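L-threonine-O-3-phosphate decarboxylase (Porphyromonas gingivalis, PDB 3FKD) probably binds pyridoxal 5'-phosphate and probably acts as a lyase that decarboxylates L-threonine O-3-phosphate. Local coordinates at residues H46-D51 with V228-I233; V170-E175 with R251-N256; T278-R283 with I320-P325. All blocks are in the same frame, centred on the assembly; numbering follows the deposited sequence.

Contact 1. Residues H46-D51 with V228-I233; sequences HYPEPD and VNALAI
P48 carries this contact: its ring leans from the 46-51 loop onto the first turn of helix 230-241. CB lies 3.7 Å from I233 CD1, an aliphatic touch made by the tip of the isoleucine, and 4.3 Å from the methyl A230 CB. CG, one atom further round the ring, sits 3.4 Å from V228 O, so the proline spans the last carbonyl before the cap residue and two apolar side chains of the helix. No direct hydrogen bond joins the two segments. Water 1 takes that role, donating to E49 O at 2.8 Å and to V228 O at 2.7 Å; two carbonyls, neither able to donate, are thus tied through one molecule.

The helix start is fixed by its own cap. N229 occupies the N-cap position, CG lying between the backbone N and the carbonyl carbon (chi1 71°), so that OD1 turns back to A232 N and accepts from it at 3.2 Å, the N-H lying above the carbonyl plane of the side-chain amide. N229 O accepts from I233 N, closing the first turn and holding I233 beside the proline. The other end of the same amide, ND2, is bonded to L204 O. On the loop side, E49 bonds T54 and D51 forms a salt bridge with R56, both tying the loop to helix 53-62.

The second subunit closes over this region: P48 packs on R205 of that subunit, and N229 and L231 meet their own counterparts there. The contact therefore joins the loop between helices 31-39 and 53-62 to the N-terminus of helix 230-241, at the dimer interface.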
loop_
_atom_site.group_PDB
_atom_site.type_symbol
_atom_site.label_atom_id
_atom_site.label_comp_id
_atom_site.label_asym_id
_atom_site.label_seq_id
_atom_site.Cartn_x
_atom_site.Cartn_y
_atom_site.Cartn_z
ATOM N N HIS A 46 -11.782 -8.218 8.118
ATOM C CA HIS A 46 -12.666 -7.842 7.026
ATOM C C HIS A 46 -11.992 -6.875 6.052
ATOM O O HIS A 46 -11.144 -6.059 6.422
ATOM C CB HIS A 46 -13.994 -7.318 7.559
ATOM C CG HIS A 46 -14.548 -8.161 8.668
ATOM N ND1 HIS A 46 -14.866 -7.652 9.915
ATOM C CD2 HIS A 46 -14.771 -9.496 8.745
ATOM C CE1 HIS A 46 -15.309 -8.626 10.692
ATOM N NE2 HIS A 46 -15.255 -9.756 10.007
ATOM N N TYR A 47 -12.343 -7.010 4.786
ATOM C CA TYR A 47 -11.866 -6.076 3.807
ATOM C C TYR A 47 -12.140 -4.684 4.366
ATOM O O TYR A 47 -13.105 -4.500 5.079
ATOM C CB TYR A 47 -12.549 -6.346 2.458
ATOM C CG TYR A 47 -11.949 -7.578 1.798
ATOM C CD1 TYR A 47 -10.808 -7.481 1.003
ATOM C CD2 TYR A 47 -12.491 -8.840 2.020
ATOM C CE1 TYR A 47 -10.247 -8.580 0.448
ATOM C CE2 TYR A 47 -11.919 -9.946 1.486
ATOM C CZ TYR A 47 -10.799 -9.816 0.676
ATOM O OH TYR A 47 -10.240 -10.941 0.084
ATOM N N PRO A 48 -11.257 -3.711 4.088
ATOM C CA PRO A 48 -11.693 -2.344 4.379
ATOM C C PRO A 48 -12.647 -1.905 3.285
ATOM O O PRO A 48 -12.725 -2.547 2.231
ATOM C CB PRO A 48 -10.408 -1.522 4.272
ATOM C CG PRO A 48 -9.395 -2.422 3.634
ATOM C CD PRO A 48 -10.007 -3.750 3.323
ATOM N N GLU A 49 -13.351 -0.810 3.495
ATOM C CA GLU A 49 -14.006 -0.198 2.349
ATOM C C GLU A 49 -12.949 -0.140 1.236
ATOM O O GLU A 49 -11.821 0.234 1.496
ATOM C CB GLU A 49 -14.594 1.177 2.693
ATOM C CG GLU A 49 -15.561 1.114 3.882
ATOM C CD GLU A 49 -16.048 2.485 4.336
ATOM O OE1 GLU A 49 -15.912 3.460 3.561
ATOM O OE2 GLU A 49 -16.574 2.590 5.475
ATOM N N PRO A 50 -13.311 -0.562 0.021
ATOM C CA PRO A 50 -12.415 -0.667 -1.134
ATOM C C PRO A 50 -11.912 0.713 -1.448
ATOM O O PRO A 50 -10.879 0.974 -2.055
ATOM C CB PRO A 50 -13.365 -1.075 -2.274
ATOM C CG PRO A 50 -14.611 -1.543 -1.608
ATOM C CD PRO A 50 -14.713 -0.830 -0.329
ATOM N N ASP A 51 -12.763 1.604 -1.000
ATOM C CA ASP A 51 -12.737 3.013 -1.278
ATOM C C ASP A 51 -12.149 3.870 -0.116
ATOM O O ASP A 51 -11.899 5.054 -0.287
ATOM C CB ASP A 51 -14.220 3.395 -1.451
ATOM C CG ASP A 51 -14.387 4.715 -2.075
ATOM O OD1 ASP A 51 -13.331 5.347 -2.375
ATOM O OD2 ASP A 51 -15.551 5.126 -2.263
ATOM N N VAL A 228 -5.885 0.963 0.805
ATOM C CA VAL A 228 -5.671 1.505 2.153
ATOM C C VAL A 228 -6.123 0.509 3.220
ATOM O O VAL A 228 -7.316 0.205 3.320
ATOM C CB VAL A 228 -6.412 2.866 2.357
ATOM C CG1 VAL A 228 -6.095 3.430 3.694
ATOM C CG2 VAL A 228 -6.012 3.859 1.257
ATOM N N ASN A 229 -5.177 0.009 4.005
ATOM C CA ASN A 229 -5.479 -1.050 4.944
ATOM C C ASN A 229 -6.356 -0.590 6.139
ATOM O O ASN A 229 -6.451 0.614 6.441
ATOM C CB ASN A 229 -4.193 -1.757 5.405
ATOM C CG ASN A 229 -3.332 -0.883 6.326
ATOM O OD1 ASN A 229 -3.614 -0.771 7.520
ATOM N ND2 ASN A 229 -2.301 -0.229 5.754
ATOM N N ALA A 230 -6.981 -1.577 6.787
ATOM C CA ALA A 230 -8.106 -1.384 7.716
ATOM C C ALA A 230 -7.737 -0.692 8.995
ATOM O O ALA A 230 -8.456 0.177 9.449
ATOM C CB ALA A 230 -8.810 -2.749 8.042
ATOM N N LEU A 231 -6.622 -1.102 9.582
ATOM C CA LEU A 231 -6.137 -0.506 10.814
ATOM C C LEU A 231 -5.750 0.927 10.581
ATOM O O LEU A 231 -5.953 1.746 11.467
ATOM C CB LEU A 231 -4.916 -1.238 11.323
ATOM C CG LEU A 231 -5.184 -2.567 11.999
ATOM C CD1 LEU A 231 -3.827 -3.229 12.234
ATOM C CD2 LEU A 231 -6.029 -2.415 13.314
ATOM N N ALA A 232 -5.172 1.223 9.415
ATOM C CA ALA A 232 -4.793 2.599 9.082
ATOM C C ALA A 232 -6.014 3.480 8.994
ATOM O O ALA A 232 -5.989 4.626 9.459
ATOM C CB ALA A 232 -3.951 2.688 7.768
ATOM N N ILE A 233 -7.080 2.956 8.400
ATOM C CA ILE A 233 -8.326 3.711 8.258
ATOM C C ILE A 233 -8.816 4.067 9.666
ATOM O O ILE A 233 -9.280 5.176 9.930
ATOM C CB ILE A 233 -9.422 2.936 7.409
ATOM C CG1 ILE A 233 -9.259 3.239 5.905
ATOM C CG2 ILE A 233 -10.794 3.364 7.788
ATOM C CD1 ILE A 233 -9.599 2.063 4.961
HETATM O O HOH W 1 -9.053 0.553 1.287
#

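Contact 2. Residues V170-E175 with R251-N256; sequences VSFTTE and RKWQRN
R251, W253 and Q254, on one side of helix 250-266, each meet the 170-175 loop in a different way. R251 begins with CG anti to its carbonyl carbon (chi1 -69°), then bends at chi2 so that its guanidinium swings back to the loop and crosses T174 at about a right angle. Its NH2 comes close to the methyl T174 CG2, while T174 OG1 stands over one face of the guanidinium, toward its rim; this is proximity, without a hydrogen bond.

W253 has CG anti to the backbone N, which carries the indole to F172. The six-membered ring and the phenyl ring meet obliquely, centroids 5.1 Å apart and planes at 58°. The closest atoms are W253 CH2 and F172 CE1, 3.7 Å apart, and W253 CZ3 lies over one face of the phenyl, displaced toward its rim. The indole NE1 donates to T322 O, and the ring also meets W25.

Q254 makes the one hydrogen bond between the segments. Its chain, extended beyond CG, brings NE2 to T174 OG1 at 2.6 Å with an N-H...O angle of 172°, the hydroxyl lying nearly in the amide plane. T174 puts that oxygen anti to its carbonyl carbon, beside its own N. The loop is shaped here by an ST turn, in which T173 OG1 accepts from E175 N at 3.1 Å.

F172 also packs on H197 of helix 196-199, and its carbonyl accepts from T277 OG1. The F172-W253 pair and the Q254-T174 bond thus join helix 250-266 to a loop that follows strand 162-166 of the seven-stranded mixed sheet, an interdomain junction consistent with the class I and II aminotransferase fold.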
loop_
_atom_site.group_PDB
_atom_site.type_symbol
_atom_site.label_atom_id
_atom_site.label_comp_id
_atom_site.label_asym_id
_atom_site.label_seq_id
_atom_site.Cartn_x
_atom_site.Cartn_y
_atom_site.Cartn_z
ATOM N N VAL A 170 3.186 20.350 7.319
ATOM C CA VAL A 170 2.437 21.574 7.446
ATOM C C VAL A 170 2.211 21.907 8.918
ATOM O O VAL A 170 2.044 23.056 9.263
ATOM C CB VAL A 170 1.101 21.503 6.710
ATOM C CG1 VAL A 170 -0.012 21.089 7.657
ATOM C CG2 VAL A 170 0.794 22.839 6.082
ATOM N N SER A 171 2.240 20.913 9.796
ATOM C CA SER A 171 2.099 21.199 11.214
ATOM C C SER A 171 3.440 21.384 12.013
ATOM O O SER A 171 3.435 21.675 13.221
ATOM C CB SER A 171 1.128 20.174 11.866
ATOM O OG SER A 171 1.866 19.097 12.408
ATOM N N PHE A 172 4.572 21.231 11.333
ATOM C CA PHE A 172 5.903 21.444 11.921
ATOM C C PHE A 172 6.306 22.927 11.836
ATOM O O PHE A 172 7.461 23.247 11.828
ATOM C CB PHE A 172 6.980 20.620 11.176
ATOM C CG PHE A 172 6.885 19.125 11.378
ATOM C CD1 PHE A 172 8.032 18.354 11.390
ATOM C CD2 PHE A 172 5.653 18.492 11.537
ATOM C CE1 PHE A 172 7.969 16.988 11.559
ATOM C CE2 PHE A 172 5.570 17.123 11.712
ATOM C CZ PHE A 172 6.720 16.364 11.727
ATOM N N THR A 173 5.319 23.806 11.729
ATOM C CA THR A 173 5.531 25.236 11.652
ATOM C C THR A 173 4.363 26.009 12.284
ATOM O O THR A 173 3.186 25.584 12.226
ATOM C CB THR A 173 5.695 25.750 10.216
ATOM O OG1 THR A 173 5.984 27.149 10.261
ATOM C CG2 THR A 173 4.392 25.574 9.423
ATOM N N THR A 174 4.739 27.155 12.858
ATOM C CA THR A 174 3.895 28.147 13.526
ATOM C C THR A 174 3.254 29.102 12.529
ATOM O O THR A 174 2.263 29.753 12.825
ATOM C CB THR A 174 4.817 29.023 14.409
ATOM O OG1 THR A 174 5.205 28.294 15.581
ATOM C CG2 THR A 174 4.158 30.348 14.796
ATOM N N GLU A 175 3.863 29.205 11.352
ATOM C CA GLU A 175 3.491 30.217 10.371
ATOM C C GLU A 175 2.224 29.850 9.611
ATOM O O GLU A 175 1.632 28.782 9.833
ATOM C CB GLU A 175 4.639 30.435 9.391
ATOM C CG GLU A 175 6.016 30.635 10.075
ATOM C CD GLU A 175 6.482 32.083 10.097
ATOM O OE1 GLU A 175 5.802 32.928 10.729
ATOM O OE2 GLU A 175 7.544 32.371 9.495
ATOM N N ARG A 251 5.606 24.996 19.300
ATOM C CA ARG A 251 6.416 26.094 19.840
ATOM C C ARG A 251 7.544 25.534 20.672
ATOM O O ARG A 251 8.709 25.882 20.492
ATOM C CB ARG A 251 5.606 27.078 20.672
ATOM C CG ARG A 251 4.658 27.877 19.845
ATOM C CD ARG A 251 4.495 29.295 20.350
ATOM N NE ARG A 251 4.185 30.187 19.233
ATOM C CZ ARG A 251 3.069 30.121 18.500
ATOM N NH1 ARG A 251 2.128 29.206 18.773
ATOM N NH2 ARG A 251 2.899 30.974 17.488
ATOM N N LYS A 252 7.198 24.622 21.554
ATOM C CA LYS A 252 8.204 24.028 22.395
ATOM C C LYS A 252 9.283 23.235 21.584
ATOM O O LYS A 252 10.476 23.277 21.884
ATOM C CB LYS A 252 7.483 23.228 23.485
ATOM C CG LYS A 252 8.260 22.122 24.115
ATOM C CD LYS A 252 7.980 20.788 23.406
ATOM C CE LYS A 252 8.334 19.663 24.348
ATOM N NZ LYS A 252 8.033 20.090 25.791
ATOM N N TRP A 253 8.872 22.535 20.537
ATOM C CA TRP A 253 9.831 21.851 19.676
ATOM C C TRP A 253 10.758 22.825 18.907
ATOM O O TRP A 253 11.955 22.608 18.791
ATOM C CB TRP A 253 9.069 20.997 18.677
ATOM C CG TRP A 253 9.860 19.856 18.093
ATOM C CD1 TRP A 253 11.063 19.359 18.532
ATOM C CD2 TRP A 253 9.457 19.030 16.993
ATOM N NE1 TRP A 253 11.446 18.299 17.746
ATOM C CE2 TRP A 253 10.466 18.058 16.811
ATOM C CE3 TRP A 253 8.329 19.003 16.153
ATOM C CZ2 TRP A 253 10.382 17.075 15.815
ATOM C CZ3 TRP A 253 8.258 18.044 15.165
ATOM C CH2 TRP A 253 9.282 17.090 14.999
ATOM N N GLN A 254 10.156 23.869 18.362
ATOM C CA GLN A 254 10.797 24.888 17.553
ATOM C C GLN A 254 11.832 25.582 18.428
ATOM O O GLN A 254 12.955 25.827 18.015
ATOM C CB GLN A 254 9.704 25.875 17.141
ATOM C CG GLN A 254 9.854 26.664 15.891
ATOM C CD GLN A 254 8.473 27.122 15.371
ATOM O OE1 GLN A 254 8.098 26.899 14.191
ATOM N NE2 GLN A 254 7.690 27.728 16.273
ATOM N N ARG A 255 11.453 25.866 19.664
ATOM C CA ARG A 255 12.316 26.568 20.574
ATOM C C ARG A 255 13.464 25.692 21.119
ATOM O O ARG A 255 14.574 26.167 21.274
ATOM C CB ARG A 255 11.454 27.306 21.638
ATOM C CG ARG A 255 11.843 27.200 23.066
ATOM C CD ARG A 255 10.872 27.985 23.925
ATOM N NE ARG A 255 9.817 27.176 24.568
ATOM C CZ ARG A 255 10.032 26.285 25.547
ATOM N NH1 ARG A 255 11.271 26.046 25.984
ATOM N NH2 ARG A 255 9.012 25.616 26.086
ATOM N N ASN A 256 13.234 24.417 21.365
ATOM C CA ASN A 256 14.352 23.519 21.629
ATOM C C ASN A 256 15.298 23.418 20.435
ATOM O O ASN A 256 16.454 23.038 20.571
ATOM C CB ASN A 256 13.844 22.125 21.948
ATOM C CG ASN A 256 13.054 22.085 23.211
ATOM O OD1 ASN A 256 13.328 22.848 24.140
ATOM N ND2 ASN A 256 12.064 21.199 23.270
#

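Contact 3. Residues T278-R283 with I320-P325; sequences TFFLLR and ITTQRP
Antiparallel pairing of strands 279-284 and 317-321, neighbours in the five-stranded mixed sheet, makes up this buried contact. F280 and I320 form the hydrogen-bonded pair: I320 N reaches F280 O at 2.9 Å in a nearly straight bond (N-H...O 176°) that comes in almost along the C=O axis, and F280 N reaches I320 O at 3.0 Å in a more bent one. F279 and T321 are the adjacent non-hydrogen-bonded pair, with CA atoms 4.0 Å apart. Beyond the strand end, T322 N still bonds T278 O at 3.1 Å.

F280 takes the crowded rotamer (chi1 52°), CG between the backbone N and the carbonyl carbon, which folds its ring back over the partner strand. I320 O sits over the ring centre, 3.4 Å above the plane; F280 CE1 touches I320 CB at 3.6 Å, and T322 OG1 lies at the ring edge, near its plane. That hydroxyl is hydrogen-bonded to T257 OG1. On the other sheet face, F279 CB packs against T321 OG1, which bonds T22 O. I320 packs on F331 of helix 325-339; a mostly antiparallel sheet backed by helices is characteristic of the small domain of fold-type I PLP enzymes.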
loop_
_atom_site.group_PDB
_atom_site.type_symbol
_atom_site.label_atom_id
_atom_site.label_comp_id
_atom_site.label_asym_id
_atom_site.label_seq_id
_atom_site.Cartn_x
_atom_site.Cartn_y
_atom_site.Cartn_z
ATOM N N THR A 278 11.697 22.001 12.641
ATOM C CA THR A 278 12.365 21.297 13.740
ATOM C C THR A 278 13.424 20.249 13.341
ATOM O O THR A 278 14.024 19.595 14.198
ATOM C CB THR A 278 11.351 20.647 14.642
ATOM O OG1 THR A 278 10.570 19.781 13.840
ATOM C CG2 THR A 278 10.416 21.675 15.210
ATOM N N PHE A 279 13.652 20.094 12.051
ATOM C CA PHE A 279 14.846 19.389 11.603
ATOM C C PHE A 279 15.650 20.329 10.688
ATOM O O PHE A 279 15.124 21.337 10.225
ATOM C CB PHE A 279 14.465 18.105 10.860
ATOM C CG PHE A 279 13.493 18.330 9.747
ATOM C CD1 PHE A 279 13.935 18.711 8.504
ATOM C CD2 PHE A 279 12.125 18.178 9.966
ATOM C CE1 PHE A 279 13.036 18.946 7.494
ATOM C CE2 PHE A 279 11.216 18.401 8.959
ATOM C CZ PHE A 279 11.650 18.770 7.724
ATOM N N PHE A 280 16.902 19.979 10.404
ATOM C CA PHE A 280 17.833 20.893 9.715
ATOM C C PHE A 280 19.054 20.142 9.166
ATOM O O PHE A 280 19.392 19.062 9.623
ATOM C CB PHE A 280 18.300 22.036 10.689
ATOM C CG PHE A 280 18.834 21.517 11.990
ATOM C CD1 PHE A 280 20.145 21.070 12.087
ATOM C CD2 PHE A 280 18.005 21.388 13.092
ATOM C CE1 PHE A 280 20.632 20.554 13.259
ATOM C CE2 PHE A 280 18.477 20.851 14.260
ATOM C CZ PHE A 280 19.815 20.450 14.351
ATOM N N LEU A 281 19.725 20.734 8.192
ATOM C CA LEU A 281 21.009 20.231 7.706
ATOM C C LEU A 281 22.213 20.783 8.562
ATOM O O LEU A 281 22.277 21.969 8.914
ATOM C CB LEU A 281 21.142 20.624 6.224
ATOM C CG LEU A 281 20.865 19.713 5.020
ATOM C CD1 LEU A 281 20.156 18.406 5.270
ATOM C CD2 LEU A 281 20.144 20.493 3.944
ATOM N N LEU A 282 23.148 19.920 8.933
ATOM C CA LEU A 282 24.448 20.432 9.308
ATOM C C LEU A 282 25.597 19.939 8.394
ATOM O O LEU A 282 25.595 18.801 7.891
ATOM C CB LEU A 282 24.737 20.255 10.804
ATOM C CG LEU A 282 25.429 19.060 11.456
ATOM C CD1 LEU A 282 26.711 18.588 10.717
ATOM C CD2 LEU A 282 25.754 19.474 12.897
ATOM N N ARG A 283 26.561 20.832 8.174
ATOM C CA ARG A 283 27.733 20.544 7.337
ATOM C C ARG A 283 28.980 20.336 8.174
ATOM O O ARG A 283 29.309 21.167 9.031
ATOM C CB ARG A 283 27.986 21.705 6.380
ATOM C CG ARG A 283 28.627 21.310 5.070
ATOM C CD ARG A 283 29.071 22.546 4.324
ATOM N NE ARG A 283 28.905 22.359 2.885
ATOM C CZ ARG A 283 29.906 22.210 2.031
ATOM N NH1 ARG A 283 29.665 22.029 0.740
ATOM N NH2 ARG A 283 31.155 22.240 2.481
ATOM N N ILE A 320 19.585 16.436 10.799
ATOM C CA ILE A 320 19.332 16.217 12.222
ATOM C C ILE A 320 17.962 16.757 12.692
ATOM O O ILE A 320 17.658 17.935 12.467
ATOM C CB ILE A 320 20.373 16.927 13.085
ATOM C CG1 ILE A 320 21.801 16.682 12.579
ATOM C CG2 ILE A 320 20.198 16.559 14.568
ATOM C CD1 ILE A 320 22.510 15.573 13.268
ATOM N N THR A 321 17.149 15.906 13.341
ATOM C CA THR A 321 15.927 16.354 14.002
ATOM C C THR A 321 16.094 16.548 15.506
ATOM O O THR A 321 16.457 15.620 16.224
ATOM C CB THR A 321 14.755 15.354 13.818
ATOM O OG1 THR A 321 14.672 14.986 12.446
ATOM C CG2 THR A 321 13.411 15.968 14.291
ATOM N N THR A 322 15.780 17.747 15.975
ATOM C CA THR A 322 15.722 18.055 17.407
ATOM C C THR A 322 14.947 17.016 18.234
ATOM O O THR A 322 13.765 16.813 18.037
ATOM C CB THR A 322 15.082 19.424 17.594
ATOM O OG1 THR A 322 15.806 20.376 16.812
ATOM C CG2 THR A 322 14.974 19.843 19.109
ATOM N N GLN A 323 15.649 16.375 19.152
ATOM C CA GLN A 323 15.083 15.433 20.100
ATOM C C GLN A 323 14.849 16.157 21.438
ATOM O O GLN A 323 14.628 17.357 21.446
ATOM C CB GLN A 323 16.001 14.219 20.220
ATOM C CG GLN A 323 16.149 13.432 18.886
ATOM C CD GLN A 323 14.760 13.094 18.225
ATOM O OE1 GLN A 323 13.904 12.472 18.849
ATOM N NE2 GLN A 323 14.547 13.557 16.999
ATOM N N ARG A 324 14.859 15.470 22.564
ATOM C CA ARG A 324 14.688 16.211 23.840
ATOM C C ARG A 324 15.936 17.068 24.258
ATOM O O ARG A 324 17.055 16.805 23.820
ATOM C CB ARG A 324 14.315 15.253 24.967
ATOM C CG ARG A 324 12.960 14.626 24.804
ATOM C CD ARG A 324 12.800 13.468 25.791
ATOM N NE ARG A 324 11.614 12.663 25.512
ATOM C CZ ARG A 324 11.261 11.575 26.198
ATOM N NH1 ARG A 324 10.156 10.919 25.862
ATOM N NH2 ARG A 324 12.004 11.138 27.215
ATOM N N PRO A 325 15.748 18.090 25.108
ATOM C CA PRO A 325 16.916 18.907 25.483
ATOM C C PRO A 325 18.053 18.080 26.067
ATOM O O PRO A 325 19.161 18.106 25.512
ATOM C CB PRO A 325 16.357 19.872 26.511
ATOM C CG PRO A 325 14.944 20.032 26.128
ATOM C CD PRO A 325 14.501 18.646 25.665
#

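How the contacts relate
Contacts 2 and 3 adjoin, with centres about 12 Å apart, and W253 belongs to both, its ring packing on T278 and T321. Contact 1 stands apart, its centre about 32 Å from that of contact 2 and about 35 Å from that of contact 3, across the chain's centre from the latter. Helices 230-241 and 250-266, consecutive in the chain, supply one partner each to contacts 1 and 2. Contact 3 is wholly buried and rests on backbone pairing; contact 2 grades from buried aromatics to exposed R251; contact 1, also largely buried, relies on proline packing and a bridging water, beside the second subunit.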